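Local coordinates for protein PatF (Prochloron didemni, PDB 4BG2) that belongs to the patellamide (cyanobactin) pathway and is probably related in fold and activity to prenyltransferases, at residues Lys214-Lys219 with Val283-Leu288. Sequence-based numbering, arbitrary orientation.
Sequences KNLSRK and VTETEL
Ser217 and Glu285 bring the backbones of 214-219 and 283-288 together, with their CA atoms 6.9 Å apart; Lys219 lies against Leu288 at a similar spacing. The first segment is the link between helix 206-215 and helix 218-223: Leu216 leaves the helical backbone, and Ser217 is the N-cap of the second helix. The other segment passes from barrel strand 276-284 into a short, loosely formed helical turn, whose N-cap, Thr284, accepts from Glu287 N through OG1. Glu285 carries the contact. With CG anti to its backbone N (chi1 -166°) and an extended chain beyond, its carboxylate reaches the interhelical link. There OE2 lies 2.5 Å from Ser217 N, a weak, strongly bent hydrogen bond (121° at the hydrogen), unusually short and of doubtful geometry. Leu216 CD2 sits about equally far, 3.7 Å, from OE1 and OE2, and Ser217 CB is close to OE2. Ser217 OG turns to Val220 N, capping helix 218-223, and its nearest atom in Glu285 is the methylene CG. Further along, the bent chain of Lys219 crosses Leu288 at about a right angle: CD comes to 3.6 Å from Leu288 O, and CG and CE each approach a methyl, CD1 and CD2 respectively. Lys219 NZ makes a weak hydrogen bond to Tyr256 O, and Leu288 also packs on Val220, Ile223 and Phe245. An alanine in place of Glu285 would probably leave Ser217 N without this acceptor and open a gap beside Leu216 CD2. At this partly exposed surface one weak bond, carbon-to-oxygen contacts and a few aliphatic ones join the link to the turn after the strand. The fold is consistent with a prenyltransferase (PT) barrel, the link in its outer helices, and the dipole of helix 218-223 may stabilise the carboxylate.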
loop_
_atom_site.group_PDB
_atom_site.type_symbol
_atom_site.label_atom_id
_atom_site.label_comp_id
_atom_site.label_asym_id
_atom_site.label_seq_id
_atom_site.Cartn_x
_atom_site.Cartn_y
_atom_site.Cartn_z
ATOM N N LYS A 214 22.573 -2.605 11.043
ATOM C CA LYS A 214 23.513 -3.723 10.875
ATOM C C LYS A 214 23.593 -4.300 9.470
ATOM O O LYS A 214 24.651 -4.756 9.051
ATOM C CB LYS A 214 23.162 -4.857 11.839
ATOM C CG LYS A 214 23.318 -4.492 13.305
ATOM C CD LYS A 214 22.676 -5.556 14.183
ATOM C CE LYS A 214 22.981 -5.330 15.657
ATOM N NZ LYS A 214 22.415 -6.430 16.496
ATOM N N ASN A 215 22.478 -4.309 8.740
ATOM C CA ASN A 215 22.417 -5.110 7.530
ATOM C C ASN A 215 22.260 -4.357 6.221
ATOM O O ASN A 215 22.584 -4.899 5.181
ATOM C CB ASN A 215 21.306 -6.162 7.668
ATOM C CG ASN A 215 21.491 -7.029 8.904
ATOM O OD1 ASN A 215 22.085 -8.089 8.833
ATOM N ND2 ASN A 215 21.028 -6.556 10.045
ATOM N N LEU A 216 21.703 -3.154 6.248
ATOM C CA LEU A 216 21.332 -2.503 5.007
ATOM C C LEU A 216 22.393 -1.489 4.602
ATOM O O LEU A 216 23.241 -1.123 5.398
ATOM C CB LEU A 216 19.960 -1.844 5.111
ATOM C CG LEU A 216 18.771 -2.790 5.279
ATOM C CD1 LEU A 216 17.475 -2.008 5.165
ATOM C CD2 LEU A 216 18.796 -3.948 4.279
ATOM N N SER A 217 22.333 -1.041 3.355
ATOM C CA SER A 217 23.400 -0.242 2.796
ATOM C C SER A 217 23.522 1.117 3.497
ATOM O O SER A 217 22.600 1.579 4.184
ATOM C CB SER A 217 23.151 -0.023 1.314
ATOM O OG SER A 217 22.076 0.880 1.126
ATOM N N ARG A 218 24.666 1.757 3.301
ATOM C CA ARG A 218 24.888 3.102 3.817
ATOM C C ARG A 218 23.870 4.077 3.239
ATOM O O ARG A 218 23.378 4.962 3.930
ATOM C CB ARG A 218 26.321 3.559 3.517
ATOM C CG ARG A 218 27.343 2.749 4.308
ATOM C CD ARG A 218 28.758 3.245 4.120
ATOM N NE ARG A 218 29.291 2.925 2.787
ATOM C CZ ARG A 218 30.420 2.257 2.540
ATOM N NH1 ARG A 218 31.194 1.805 3.525
ATOM N NH2 ARG A 218 30.790 2.047 1.280
ATOM N N LYS A 219 23.522 3.890 1.974
ATOM C CA LYS A 219 22.555 4.768 1.331
ATOM C C LYS A 219 21.173 4.660 2.009
ATOM O O LYS A 219 20.526 5.681 2.260
ATOM C CB LYS A 219 22.479 4.468 -0.171
ATOM C CG LYS A 219 21.371 5.217 -0.894
ATOM C CD LYS A 219 21.908 6.325 -1.775
ATOM C CE LYS A 219 20.849 7.398 -2.027
ATOM N NZ LYS A 219 20.171 8.021 -0.838
ATOM N N VAL A 283 11.176 1.267 -2.995
ATOM C CA VAL A 283 12.355 0.933 -3.777
ATOM C C VAL A 283 13.158 -0.154 -3.064
ATOM O O VAL A 283 13.137 -0.235 -1.853
ATOM C CB VAL A 283 13.166 2.236 -4.059
ATOM C CG1 VAL A 283 13.694 2.869 -2.783
ATOM C CG2 VAL A 283 14.308 1.986 -5.034
ATOM N N THR A 284 13.836 -1.017 -3.803
ATOM C CA THR A 284 14.732 -1.998 -3.184
ATOM C C THR A 284 16.087 -1.361 -2.819
ATOM O O THR A 284 16.490 -0.351 -3.391
ATOM C CB THR A 284 15.021 -3.186 -4.103
ATOM O OG1 THR A 284 15.694 -2.713 -5.255
ATOM C CG2 THR A 284 13.723 -3.913 -4.500
ATOM N N GLU A 285 16.767 -1.963 -1.858
ATOM C CA GLU A 285 18.148 -1.592 -1.514
ATOM C C GLU A 285 19.014 -1.500 -2.768
ATOM O O GLU A 285 19.714 -0.511 -2.972
ATOM C CB GLU A 285 18.751 -2.641 -0.579
ATOM C CG GLU A 285 20.050 -2.200 0.101
ATOM C CD GLU A 285 20.603 -3.256 1.034
ATOM O OE1 GLU A 285 20.232 -4.448 0.907
ATOM O OE2 GLU A 285 21.412 -2.902 1.902
ATOM N N THR A 286 18.945 -2.557 -3.584
ATOM C CA THR A 286 19.705 -2.672 -4.827
ATOM C C THR A 286 19.450 -1.495 -5.765
ATOM O O THR A 286 20.371 -0.948 -6.327
ATOM C CB THR A 286 19.319 -3.974 -5.571
ATOM O OG1 THR A 286 19.761 -5.106 -4.808
ATOM C CG2 THR A 286 19.949 -4.018 -6.984
ATOM N N GLU A 287 18.185 -1.117 -5.938
ATOM C CA GLU A 287 17.853 -0.025 -6.847
ATOM C C GLU A 287 18.274 1.333 -6.287
ATOM O O GLU A 287 18.529 2.262 -7.051
ATOM C CB GLU A 287 16.373 -0.035 -7.189
ATOM C CG GLU A 287 15.948 1.064 -8.154
ATOM C CD GLU A 287 16.408 0.826 -9.588
ATOM O OE1 GLU A 287 16.710 -0.331 -9.960
ATOM O OE2 GLU A 287 16.464 1.816 -10.340
ATOM N N LEU A 288 18.321 1.458 -4.967
ATOM C CA LEU A 288 18.809 2.688 -4.317
ATOM C C LEU A 288 20.301 2.939 -4.507
ATOM O O LEU A 288 20.751 4.064 -4.349
ATOM C CB LEU A 288 18.561 2.664 -2.812
ATOM C CG LEU A 288 17.461 3.543 -2.245
ATOM C CD1 LEU A 288 17.582 3.513 -0.724
ATOM C CD2 LEU A 288 17.520 4.985 -2.758
#